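Local coordinates for copper-containing nitrite reductase (PDB 6HBE), which probably catalyses the one-electron reduction of nitrite to nitric oxide, as a homotrimeric copper enzyme of denitrification with cupredoxin-like domains, at residues C[42-47]-C[312-317]; C[73-78]-C[123-128]; C[91-94]-C[98-101]; C[110-115]-C[244-249]; C[162-165]-C[169-172]. All coordinates share one frame; numbering follows the deposited sequence.

Contact 1: residues C[42-47]-C[312-317]; sequences RGFSFN and DPYGLA
F44 and Y314 make the aromatic part of this contact. Their rings meet obliquely, with planes at 41° and centroids 5.5 Å apart, and the nearest atoms are F44 CE2 and Y314 CE2 at 3.7 Å. The phenol oxygen takes part as well, Y314 OH lying 3.7 Å from F44 CD2. With chi1 of -61° F44 CG stands beside its own backbone N, and the end of the ring comes closer to Y314 than its CB does. The charged pair is looser. R42 and D312 bear opposite charges, yet R42 NE stays 4.2 Å from D312 OD2; the nearer touch is the aliphatic R42 CD on D312 OD2 at 3.7 Å, with the guanidinium and carboxylate planes 52° apart. P313 adds van der Waals packing, its CD 3.5 Å from R42 O, while its CG covers one face of the Y314 ring. D312 OD1 accepts a weak bond from Y314 N. The phenol hydroxyl itself bonds to A124 O, so replacing Y314 by an alanine would probably leave that carbonyl without this partner and open a gap beside F44. On its other sides F44 stacks on H125 and meets H75 and Y433 edge-to-face, which places the pair in the second shell of the type 1 copper. Strand 39-46, in a cupredoxin sheet, runs between strands 21-36 and 309-311, and segment 312-317 leaves the latter toward the C-terminal cupredoxin-like region, where K361 bonds to its backbone carbonyls.

Contact 2: residues C[73-78]-C[123-128]; sequences VTHGLS and MAHTMG. With CU (copper (II) ion), chain N.
H75 and H125 meet at a copper ion, as two ligands of the type 1 site of a cupredoxin fold; C115 and Q130 complete it. H125 comes from helix 120-126 and can be followed outward. Its CB points toward segment 73-78 and lies 3.4 Å from the copper. With chi1 of -74° CG sits beside the backbone N, and chi2 of -144° turns ND1 onto the metal, where the bond is 2.0 Å. H75 ND1 approaches this nitrogen at 3.1 Å, at the edge of the H125 ring and in its plane; this is no hydrogen bond but the spacing of two donors that share one metal. Next round the ring, CE1 lies 3.3 Å from T74 O, and V73 CG2 touches the same carbon more distantly. T74 O is buried here and has no hydrogen-bond partner in the model, so the polarised C-H of the imidazole may offer it some compensation. At the tip, NE2 bonds to E385 OE1, a second-shell carboxylate that helps to fix the rotation of the ring. H75 reaches the copper from the loop after strand 62-69, and its own NE2 is held by D71 OD2, so each imidazole is gripped at both nitrogens. The side chains of H75 and H125 cross at about a right angle, the planes of their rings 67° apart. T126 and M123 pack on F269 of a neighbouring subunit. Beside the metal, H75 CE1 lies 3.5 Å from H125 ND1.

Contact 3: residues C[91-94]-C[98-101]; sequences GNVQ and TREF
R99 reaches from the strand back across the turn, and its guanidinium docks on the carbonyl of G91. The tight part is at its end: R99 NH1 donates to G91 O at 2.9 Å, with an N-H...O angle of 143° and the oxygen tilted 22° from the guanidinium plane. R99 NH2 adds a weak bond to the same oxygen at 3.3 Å and stands 3.0 Å from N92 O. V93 packs over one face, its CG2 3.8 Å above the plane and centred on it, 3.9 Å from R99 CZ. A bend at chi2 (-75°) folds the arginine chain over V93, and R99 CG also touches V93 CG2. The connection is a short loop between helix 87-90 and strand 98-104, an outermost strand of the cupredoxin sheet in this chain. Within that loop E97 forms a salt bridge with R99 NE, and F89 O takes a further bond from NH1, so the cation is held from several sides and its charge is probably well compensated. The looser side belongs to Q94 and to the side chain of N92. The exposed Q94 side chain stays well clear of segment 98-101, and that of N92 packs on T74 and R386.

Contact 4: residues C[110-115]-C[244-249]; sequences VFMYHC and GPSDSW. With CU (copper (II) ion), chain M; CU (copper (II) ion), chain N.
V110 O receives the hydroxyl of S248 at 2.7 Å, the donor OG lying 17° from the carbonyl plane at a C=O...O angle of 135°. The same oxygen accepts a bond from Q239 of a neighbouring subunit, so two groups from different chains grip it. With chi1 of 69° S248 OG lies between its backbone N and carbonyl carbon, turned to V110, whose CB packs against it at 3.6 Å. Losing the hydroxyl, as with an alanine at S248, would probably leave V110 O with the neighbouring subunit's glutamine but without its partner in this chain. Further along, the extended M112 side chain brings SD to within 3.7 Å of S246 OG, a packing contact. S246 lies in a type II turn, G244 to D247, closed by D247 N to G244 O at 3.0 Å. Past M112 the strand's last residue and the one after it bind metal: H114 NE2 holds one copper at 2.0 Å, which H80, H267 of a neighbouring subunit and a water complete, and C115 SG binds the type 1 copper at 2.1 Å. This His-Cys pair is the usual link between the two coppers of nitrite reductases. Strand 109-114 of the first cupredoxin domain thus lies against the start of strand 248-254 of the second, with strand 199-208 packing on V110 and M112.

Contact 5: residues C[162-165]-C[169-172]; sequences EAYA and DFYD
Y164 presents one face of its ring to the edge of F170. The pair is T-shaped, with planes 86° apart and centroids at 5.3 Å; F170 CD1 sits 3.8 Å above the tyrosine plane, over its centre. With chi1 at 179° F170 CG extends opposite its own backbone N, which swings the CD1 edge of the ring onto the face of Y164. Ring atoms of Y164 also touch the helix backbone: CD2 lies 3.6 Å from F170 CA, and CE2 is 3.8 Å from D169 O. Here strand 154-163, from a sheet of the second cupredoxin domain, passes through a short turn into helix 167-172, and the two rings meet beside this turn. The phenol hydroxyl donates to E162 OE1, which lies in the plane of the tyrosine ring, in a bond modelled as very short, its exact length therefore doubtful; N210 also bonds to that hydroxyl, and the two together probably limit the ring's rotation. At the partly exposed end the contact is carried by water: one molecule accepts from A165 N at 3.0 Å and donates to D169 OD2 at 2.8 Å, while A165 CB only touches that carboxylate. M127 packs on both aromatic side chains, and F170 also lies against G270 of a neighbouring subunit.

Overall arrangement
Contact 2 carries the type 1 copper and contact 1 adjoins it: their centres are 11 Å apart, and F44 N bonds to G128 O at 3.1 Å. Contact 4 supplies that copper's cysteine and, one residue earlier, a ligand of the other copper; it pairs with contact 2 through S78 N to H114 O at 2.9 Å. Contact 3 joins the H75 loop through V93 N to H75 O at 2.8 Å, with the side chain of V93 about 9 Å from the copper. Contact 5 is farther off, the side chain of F170 about 12 Å from a copper, and touches contact 2 through M127 and contact 1 through P313.

Contact 1: residues C[42-47]-C[312-317]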
# COMPACT_ATOMS: atom_id res chain seq x y z
N ARG C 42 8.80 -8.11 20.45
CA ARG C 42 7.97 -7.86 21.65
C ARG C 42 6.60 -7.43 21.23
O ARG C 42 6.46 -6.61 20.33
CB ARG C 42 8.56 -6.76 22.53
CG ARG C 42 9.93 -7.06 23.11
CD ARG C 42 10.20 -6.18 24.33
NE ARG C 42 11.63 -5.95 24.45
CZ ARG C 42 12.47 -6.53 25.31
NH1 ARG C 42 13.76 -6.19 25.25
NH2 ARG C 42 12.06 -7.42 26.23
N GLY C 43 5.59 -7.93 21.93
CA GLY C 43 4.20 -7.56 21.69
C GLY C 43 3.23 -8.12 22.70
O GLY C 43 3.57 -8.31 23.86
N PHE C 44 2.01 -8.37 22.25
CA PHE C 44 0.95 -8.96 23.06
C PHE C 44 0.49 -10.26 22.40
O PHE C 44 0.55 -10.38 21.17
CB PHE C 44 -0.26 -8.03 23.15
CG PHE C 44 0.00 -6.69 23.80
CD1 PHE C 44 0.39 -6.60 25.15
CD2 PHE C 44 -0.21 -5.49 23.10
CE1 PHE C 44 0.63 -5.37 25.76
CE2 PHE C 44 0.03 -4.24 23.71
CZ PHE C 44 0.45 -4.19 25.04
N SER C 45 0.02 -11.22 23.20
CA SER C 45 -0.50 -12.50 22.69
C SER C 45 -1.76 -12.99 23.41
O SER C 45 -2.18 -12.41 24.44
CB SER C 45 0.58 -13.59 22.81
OG SER C 45 0.76 -13.98 24.15
N PHE C 46 -2.35 -14.02 22.83
CA PHE C 46 -3.19 -14.97 23.56
C PHE C 46 -2.36 -16.25 23.76
O PHE C 46 -1.86 -16.84 22.79
CB PHE C 46 -4.47 -15.28 22.83
CG PHE C 46 -5.41 -14.11 22.72
CD1 PHE C 46 -6.11 -13.67 23.83
CD2 PHE C 46 -5.53 -13.41 21.53
CE1 PHE C 46 -6.95 -12.58 23.74
CE2 PHE C 46 -6.38 -12.32 21.43
CZ PHE C 46 -7.09 -11.91 22.54
N ASN C 47 -2.19 -16.64 25.02
CA ASN C 47 -1.53 -17.89 25.40
C ASN C 47 -0.07 -18.04 24.96
O ASN C 47 0.39 -19.15 24.70
CB ASN C 47 -2.33 -19.09 24.91
CG ASN C 47 -3.77 -19.06 25.38
OD1 ASN C 47 -4.54 -18.10 25.14
ND2 ASN C 47 -4.18 -20.13 26.01
N ASP C 312 10.39 -3.93 18.55
CA ASP C 312 9.32 -3.55 19.47
C ASP C 312 8.57 -2.34 18.92
O ASP C 312 9.09 -1.24 18.96
CB ASP C 312 9.91 -3.24 20.86
CG ASP C 312 8.84 -2.92 21.91
OD1 ASP C 312 7.61 -2.78 21.62
OD2 ASP C 312 9.22 -2.85 23.08
N PRO C 313 7.33 -2.53 18.42
CA PRO C 313 6.69 -1.38 17.81
C PRO C 313 6.42 -0.21 18.79
O PRO C 313 6.57 0.95 18.40
CB PRO C 313 5.37 -1.96 17.27
CG PRO C 313 5.14 -3.19 18.06
CD PRO C 313 6.48 -3.74 18.36
N TYR C 314 6.09 -0.55 20.03
CA TYR C 314 5.69 0.43 21.06
C TYR C 314 6.85 1.07 21.86
O TYR C 314 6.71 2.19 22.35
CB TYR C 314 4.80 -0.25 22.06
CG TYR C 314 3.66 -1.10 21.49
CD1 TYR C 314 2.66 -0.55 20.72
CD2 TYR C 314 3.62 -2.47 21.74
CE1 TYR C 314 1.62 -1.34 20.25
CE2 TYR C 314 2.57 -3.25 21.28
CZ TYR C 314 1.59 -2.69 20.54
OH TYR C 314 0.56 -3.49 20.10
N GLY C 315 7.96 0.37 21.99
CA GLY C 315 9.02 0.71 22.97
C GLY C 315 10.40 0.73 22.36
O GLY C 315 10.55 0.95 21.16
N LEU C 316 11.42 0.51 23.20
CA LEU C 316 12.80 0.59 22.76
C LEU C 316 13.20 -0.70 22.03
O LEU C 316 12.93 -1.81 22.50
CB LEU C 316 13.73 0.84 23.96
CG LEU C 316 13.44 2.09 24.81
CD1 LEU C 316 14.43 2.18 25.97
CD2 LEU C 316 13.48 3.38 23.99
N ALA C 317 13.87 -0.56 20.89
CA ALA C 317 14.33 -1.71 20.10
C ALA C 317 15.85 -1.78 20.13
O ALA C 317 16.48 -0.80 20.52
CB ALA C 317 13.83 -1.56 18.68

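Contact 2: residues C[73-78]-C[123-128]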
# COMPACT_ATOMS: atom_id res chain seq x y z
N VAL C 73 -2.15 -4.46 31.68
CA VAL C 73 -3.05 -3.52 31.00
C VAL C 73 -4.31 -4.23 30.53
O VAL C 73 -4.35 -5.46 30.44
CB VAL C 73 -2.38 -2.77 29.81
CG1 VAL C 73 -1.10 -2.08 30.25
CG2 VAL C 73 -2.12 -3.69 28.61
N THR C 74 -5.32 -3.42 30.24
CA THR C 74 -6.63 -3.87 29.75
C THR C 74 -6.51 -4.57 28.39
O THR C 74 -5.73 -4.13 27.57
CB THR C 74 -7.56 -2.65 29.64
OG1 THR C 74 -7.74 -2.12 30.96
CG2 THR C 74 -8.92 -2.97 29.06
N HIS C 75 -7.31 -5.62 28.18
CA HIS C 75 -7.38 -6.35 26.89
C HIS C 75 -8.85 -6.65 26.63
O HIS C 75 -9.74 -6.05 27.27
CB HIS C 75 -6.52 -7.65 26.95
CG HIS C 75 -5.05 -7.39 26.99
ND1 HIS C 75 -4.36 -6.90 25.91
CD2 HIS C 75 -4.14 -7.55 27.98
CE1 HIS C 75 -3.09 -6.73 26.24
NE2 HIS C 75 -2.93 -7.12 27.49
N GLY C 76 -9.14 -7.54 25.70
CA GLY C 76 -10.50 -7.89 25.37
C GLY C 76 -10.51 -8.87 24.23
O GLY C 76 -9.47 -9.44 23.91
N LEU C 77 -11.67 -9.09 23.61
CA LEU C 77 -11.77 -10.03 22.49
C LEU C 77 -12.95 -9.71 21.56
O LEU C 77 -14.08 -9.43 22.02
CB LEU C 77 -11.94 -11.47 23.03
CG LEU C 77 -12.09 -12.64 22.04
CD1 LEU C 77 -10.75 -12.89 21.35
CD2 LEU C 77 -12.55 -13.90 22.77
N SER C 78 -12.66 -9.78 20.27
CA SER C 78 -13.67 -9.89 19.22
C SER C 78 -13.51 -11.24 18.52
O SER C 78 -12.39 -11.68 18.28
CB SER C 78 -13.51 -8.75 18.18
OG SER C 78 -14.43 -8.97 17.11
N MET C 123 -7.29 -1.52 17.22
CA MET C 123 -6.26 -1.42 16.17
C MET C 123 -4.86 -1.51 16.75
O MET C 123 -4.04 -2.31 16.24
CB MET C 123 -6.43 -0.10 15.36
CG MET C 123 -7.72 -0.03 14.54
SD MET C 123 -9.24 0.36 15.48
CE MET C 123 -9.03 2.12 15.77
N ALA C 124 -4.60 -0.81 17.87
CA ALA C 124 -3.23 -0.80 18.41
C ALA C 124 -2.77 -2.16 18.95
O ALA C 124 -1.63 -2.59 18.71
CB ALA C 124 -3.06 0.29 19.47
N HIS C 125 -3.65 -2.88 19.63
CA HIS C 125 -3.28 -4.22 20.17
C HIS C 125 -3.19 -5.31 19.10
O HIS C 125 -2.34 -6.19 19.19
CB HIS C 125 -4.26 -4.69 21.26
CG HIS C 125 -4.09 -3.97 22.56
ND1 HIS C 125 -4.26 -4.61 23.78
CD2 HIS C 125 -3.78 -2.69 22.84
CE1 HIS C 125 -4.09 -3.73 24.76
NE2 HIS C 125 -3.79 -2.56 24.22
N THR C 126 -4.09 -5.28 18.12
CA THR C 126 -4.10 -6.32 17.07
C THR C 126 -2.77 -6.32 16.32
O THR C 126 -2.12 -7.38 16.11
CB THR C 126 -5.31 -6.16 16.15
OG1 THR C 126 -6.51 -6.41 16.90
CG2 THR C 126 -5.23 -7.14 14.97
N MET C 127 -2.29 -5.14 15.99
CA MET C 127 -1.00 -5.04 15.29
C MET C 127 0.22 -5.49 16.09
O MET C 127 1.26 -5.76 15.50
CB MET C 127 -0.79 -3.67 14.64
CG MET C 127 -0.64 -2.49 15.56
SD MET C 127 0.94 -2.44 16.39
CE MET C 127 2.15 -2.47 15.14
N GLY C 128 0.09 -5.58 17.42
CA GLY C 128 1.13 -6.14 18.30
C GLY C 128 1.17 -7.66 18.46
O GLY C 128 2.01 -8.16 19.19
CU CU N . -4.99 -6.48 24.00

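Contact 3: residues C[91-94]-C[98-101]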
# COMPACT_ATOMS: atom_id res chain seq x y z
N GLY C 91 -15.47 -6.95 25.89
CA GLY C 91 -14.64 -5.76 25.81
C GLY C 91 -14.22 -5.21 27.14
O GLY C 91 -14.84 -5.51 28.16
N ASN C 92 -13.16 -4.39 27.13
CA ASN C 92 -12.71 -3.62 28.29
C ASN C 92 -12.45 -4.49 29.53
O ASN C 92 -12.97 -4.24 30.65
CB ASN C 92 -13.72 -2.49 28.60
CG ASN C 92 -13.16 -1.40 29.48
OD1 ASN C 92 -11.96 -1.21 29.62
ND2 ASN C 92 -14.06 -0.65 30.10
N VAL C 93 -11.63 -5.52 29.32
CA VAL C 93 -11.37 -6.53 30.33
C VAL C 93 -10.16 -6.07 31.14
O VAL C 93 -9.04 -6.08 30.65
CB VAL C 93 -11.14 -7.92 29.70
CG1 VAL C 93 -10.95 -8.98 30.79
CG2 VAL C 93 -12.34 -8.28 28.83
N GLN C 94 -10.39 -5.70 32.40
CA GLN C 94 -9.33 -5.15 33.24
C GLN C 94 -8.30 -6.21 33.67
O GLN C 94 -8.60 -7.41 33.69
CB GLN C 94 -9.95 -4.48 34.50
CG GLN C 94 -10.93 -3.35 34.22
CD GLN C 94 -10.27 -2.15 33.57
OE1 GLN C 94 -9.28 -1.61 34.07
NE2 GLN C 94 -10.80 -1.72 32.43
N THR C 98 -11.86 -11.98 34.55
CA THR C 98 -12.33 -13.08 33.71
C THR C 98 -13.72 -12.78 33.12
O THR C 98 -14.57 -12.18 33.79
CB THR C 98 -12.39 -14.42 34.52
OG1 THR C 98 -11.08 -14.78 34.93
CG2 THR C 98 -12.92 -15.57 33.68
N ARG C 99 -13.95 -13.15 31.86
CA ARG C 99 -15.30 -13.15 31.29
C ARG C 99 -15.66 -14.52 30.76
O ARG C 99 -14.79 -15.26 30.30
CB ARG C 99 -15.45 -12.13 30.15
CG ARG C 99 -15.03 -10.70 30.49
CD ARG C 99 -16.03 -9.94 31.37
NE ARG C 99 -15.49 -8.61 31.73
CZ ARG C 99 -15.50 -7.55 30.92
NH1 ARG C 99 -16.06 -7.61 29.71
NH2 ARG C 99 -14.94 -6.42 31.32
N GLU C 100 -16.95 -14.82 30.76
CA GLU C 100 -17.50 -16.05 30.22
C GLU C 100 -18.52 -15.61 29.19
O GLU C 100 -19.31 -14.72 29.50
CB GLU C 100 -18.22 -16.86 31.32
CG GLU C 100 -17.37 -17.21 32.53
CD GLU C 100 -16.28 -18.23 32.24
OE1 GLU C 100 -16.39 -18.92 31.20
OE2 GLU C 100 -15.31 -18.35 33.02
N PHE C 101 -18.50 -16.21 27.99
CA PHE C 101 -19.43 -15.87 26.91
C PHE C 101 -19.75 -17.10 26.03
O PHE C 101 -18.86 -17.88 25.69
CB PHE C 101 -18.82 -14.72 26.09
CG PHE C 101 -19.64 -14.28 24.90
CD1 PHE C 101 -20.77 -13.48 25.07
CD2 PHE C 101 -19.28 -14.64 23.61
CE1 PHE C 101 -21.52 -13.06 23.98
CE2 PHE C 101 -20.02 -14.22 22.51
CZ PHE C 101 -21.15 -13.43 22.69

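Contact 4: residues C[110-115]-C[244-249]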
# COMPACT_ATOMS: atom_id res chain seq x y z
N VAL C 110 -14.05 -19.70 7.82
CA VAL C 110 -12.77 -19.42 8.48
C VAL C 110 -12.82 -17.97 8.97
O VAL C 110 -12.93 -17.03 8.15
CB VAL C 110 -11.59 -19.63 7.50
CG1 VAL C 110 -10.25 -19.24 8.17
CG2 VAL C 110 -11.54 -21.09 7.03
N PHE C 111 -12.75 -17.79 10.30
CA PHE C 111 -12.98 -16.51 10.96
C PHE C 111 -11.78 -16.04 11.77
O PHE C 111 -11.11 -16.84 12.44
CB PHE C 111 -14.21 -16.59 11.87
CG PHE C 111 -15.47 -16.91 11.12
CD1 PHE C 111 -16.17 -15.91 10.44
CD2 PHE C 111 -15.93 -18.21 11.06
CE1 PHE C 111 -17.31 -16.21 9.71
CE2 PHE C 111 -17.08 -18.53 10.33
CZ PHE C 111 -17.77 -17.53 9.66
N MET C 112 -11.52 -14.74 11.74
CA MET C 112 -10.52 -14.12 12.63
C MET C 112 -11.07 -13.92 14.05
O MET C 112 -12.27 -13.65 14.23
CB MET C 112 -10.11 -12.74 12.07
CG MET C 112 -8.86 -12.06 12.69
SD MET C 112 -8.46 -10.57 11.74
CE MET C 112 -7.18 -9.79 12.71
N TYR C 113 -10.19 -14.00 15.05
CA TYR C 113 -10.45 -13.42 16.37
C TYR C 113 -9.24 -12.57 16.73
O TYR C 113 -8.15 -12.79 16.18
CB TYR C 113 -10.78 -14.50 17.46
CG TYR C 113 -9.61 -15.36 17.93
CD1 TYR C 113 -8.68 -14.85 18.85
CD2 TYR C 113 -9.45 -16.67 17.49
CE1 TYR C 113 -7.62 -15.62 19.29
CE2 TYR C 113 -8.37 -17.45 17.93
CZ TYR C 113 -7.46 -16.90 18.83
OH TYR C 113 -6.36 -17.59 19.29
N HIS C 114 -9.42 -11.58 17.61
CA HIS C 114 -8.35 -10.64 17.95
C HIS C 114 -8.71 -9.86 19.21
O HIS C 114 -9.85 -9.87 19.66
CB HIS C 114 -8.07 -9.65 16.76
CG HIS C 114 -9.26 -8.84 16.32
ND1 HIS C 114 -9.60 -7.64 16.92
CD2 HIS C 114 -10.18 -9.04 15.35
CE1 HIS C 114 -10.69 -7.16 16.37
NE2 HIS C 114 -11.04 -7.96 15.38
N CYS C 115 -7.74 -9.17 19.77
CA CYS C 115 -7.98 -8.40 20.98
C CYS C 115 -8.90 -7.21 20.65
O CYS C 115 -8.79 -6.62 19.57
CB CYS C 115 -6.68 -7.86 21.60
SG CYS C 115 -6.89 -7.17 23.29
N GLY C 244 -7.89 -9.48 1.27
CA GLY C 244 -7.54 -8.35 2.09
C GLY C 244 -7.46 -8.70 3.56
O GLY C 244 -7.69 -9.86 3.93
N PRO C 245 -7.08 -7.72 4.42
CA PRO C 245 -7.06 -7.99 5.87
C PRO C 245 -8.41 -8.49 6.43
O PRO C 245 -9.41 -7.81 6.28
CB PRO C 245 -6.63 -6.65 6.47
CG PRO C 245 -5.76 -6.06 5.40
CD PRO C 245 -6.45 -6.42 4.11
N SER C 246 -8.35 -9.64 7.12
CA SER C 246 -9.50 -10.43 7.67
C SER C 246 -10.35 -11.18 6.66
O SER C 246 -11.38 -11.79 7.05
CB SER C 246 -10.39 -9.62 8.65
OG SER C 246 -11.31 -10.49 9.31
N ASP C 247 -9.96 -11.18 5.37
CA ASP C 247 -10.53 -12.09 4.38
C ASP C 247 -9.94 -13.50 4.56
O ASP C 247 -8.80 -13.68 4.99
CB ASP C 247 -10.22 -11.66 2.93
CG ASP C 247 -11.14 -10.54 2.39
OD1 ASP C 247 -12.36 -10.50 2.72
OD2 ASP C 247 -10.60 -9.77 1.52
N SER C 248 -10.72 -14.50 4.18
CA SER C 248 -10.31 -15.91 4.29
C SER C 248 -10.83 -16.73 3.12
O SER C 248 -11.73 -16.28 2.40
CB SER C 248 -10.87 -16.53 5.58
OG SER C 248 -12.32 -16.67 5.51
N TRP C 249 -10.22 -17.91 2.93
CA TRP C 249 -10.61 -18.88 1.92
C TRP C 249 -10.48 -20.30 2.46
O TRP C 249 -9.61 -20.56 3.28
CB TRP C 249 -9.69 -18.78 0.68
CG TRP C 249 -9.83 -17.52 -0.14
CD1 TRP C 249 -9.10 -16.35 0.01
CD2 TRP C 249 -10.72 -17.30 -1.24
NE1 TRP C 249 -9.50 -15.43 -0.92
CE2 TRP C 249 -10.49 -15.98 -1.70
CE3 TRP C 249 -11.68 -18.09 -1.90
CZ2 TRP C 249 -11.17 -15.43 -2.81
CZ3 TRP C 249 -12.38 -17.53 -3.00
CH2 TRP C 249 -12.13 -16.21 -3.42
CU CU M . -12.44 -7.76 13.95
CU CU N . -4.99 -6.48 24.00
O HOH W 1 -13.91 -7.11 15.03

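Contact 5: residues C[162-165]-C[169-172]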
# COMPACT_ATOMS: atom_id res chain seq x y z
N GLU C 162 1.66 -9.66 9.65
CA GLU C 162 2.74 -8.68 9.53
C GLU C 162 3.32 -8.34 10.90
O GLU C 162 2.62 -8.44 11.90
CB GLU C 162 2.20 -7.37 8.89
CG GLU C 162 1.59 -7.54 7.49
CD GLU C 162 0.39 -6.65 7.20
OE1 GLU C 162 0.21 -5.53 7.82
OE2 GLU C 162 -0.45 -7.11 6.35
N ALA C 163 4.60 -7.93 10.93
CA ALA C 163 5.23 -7.39 12.12
C ALA C 163 5.78 -6.01 11.81
O ALA C 163 6.26 -5.80 10.70
CB ALA C 163 6.36 -8.29 12.61
N TYR C 164 5.69 -5.09 12.79
CA TYR C 164 6.10 -3.68 12.63
C TYR C 164 7.20 -3.25 13.60
O TYR C 164 7.17 -3.62 14.81
CB TYR C 164 4.86 -2.77 12.75
CG TYR C 164 3.95 -2.91 11.55
CD1 TYR C 164 2.95 -3.90 11.53
CD2 TYR C 164 4.11 -2.10 10.42
CE1 TYR C 164 2.16 -4.09 10.41
CE2 TYR C 164 3.30 -2.27 9.27
CZ TYR C 164 2.34 -3.27 9.28
OH TYR C 164 1.56 -3.47 8.16
N ALA C 165 8.12 -2.43 13.09
CA ALA C 165 9.20 -1.82 13.89
C ALA C 165 8.78 -0.58 14.70
O ALA C 165 9.48 -0.18 15.65
CB ALA C 165 10.37 -1.44 13.01
N ASP C 169 5.64 3.28 11.27
CA ASP C 169 5.64 2.33 10.13
C ASP C 169 4.25 1.68 10.00
O ASP C 169 3.80 1.44 8.87
CB ASP C 169 6.69 1.24 10.30
CG ASP C 169 8.10 1.73 10.05
OD1 ASP C 169 8.26 2.86 9.55
OD2 ASP C 169 9.05 0.96 10.30
N PHE C 170 3.58 1.42 11.13
CA PHE C 170 2.21 0.88 11.08
C PHE C 170 1.22 1.82 10.34
O PHE C 170 0.43 1.37 9.48
CB PHE C 170 1.68 0.52 12.47
CG PHE C 170 0.26 -0.03 12.45
CD1 PHE C 170 -0.01 -1.26 11.85
CD2 PHE C 170 -0.77 0.70 13.00
CE1 PHE C 170 -1.34 -1.73 11.79
CE2 PHE C 170 -2.09 0.24 12.93
CZ PHE C 170 -2.36 -0.98 12.33
N TYR C 171 1.23 3.11 10.69
CA TYR C 171 0.42 4.13 9.97
C TYR C 171 0.75 4.16 8.47
O TYR C 171 -0.14 4.22 7.63
CB TYR C 171 0.61 5.53 10.58
CG TYR C 171 -0.39 5.93 11.64
CD1 TYR C 171 -0.54 5.19 12.80
CD2 TYR C 171 -1.12 7.11 11.50
CE1 TYR C 171 -1.46 5.57 13.77
CE2 TYR C 171 -2.03 7.50 12.47
CZ TYR C 171 -2.20 6.73 13.60
OH TYR C 171 -3.13 7.11 14.54
N ASP C 172 2.02 4.08 8.14
CA ASP C 172 2.50 4.13 6.77
C ASP C 172 2.39 2.82 5.94
O ASP C 172 2.72 2.81 4.74
CB ASP C 172 3.99 4.60 6.80
CG ASP C 172 4.16 6.03 7.37
OD1 ASP C 172 3.18 6.77 7.46
OD2 ASP C 172 5.30 6.40 7.73
O HOH W 2 8.29 -1.75 10.18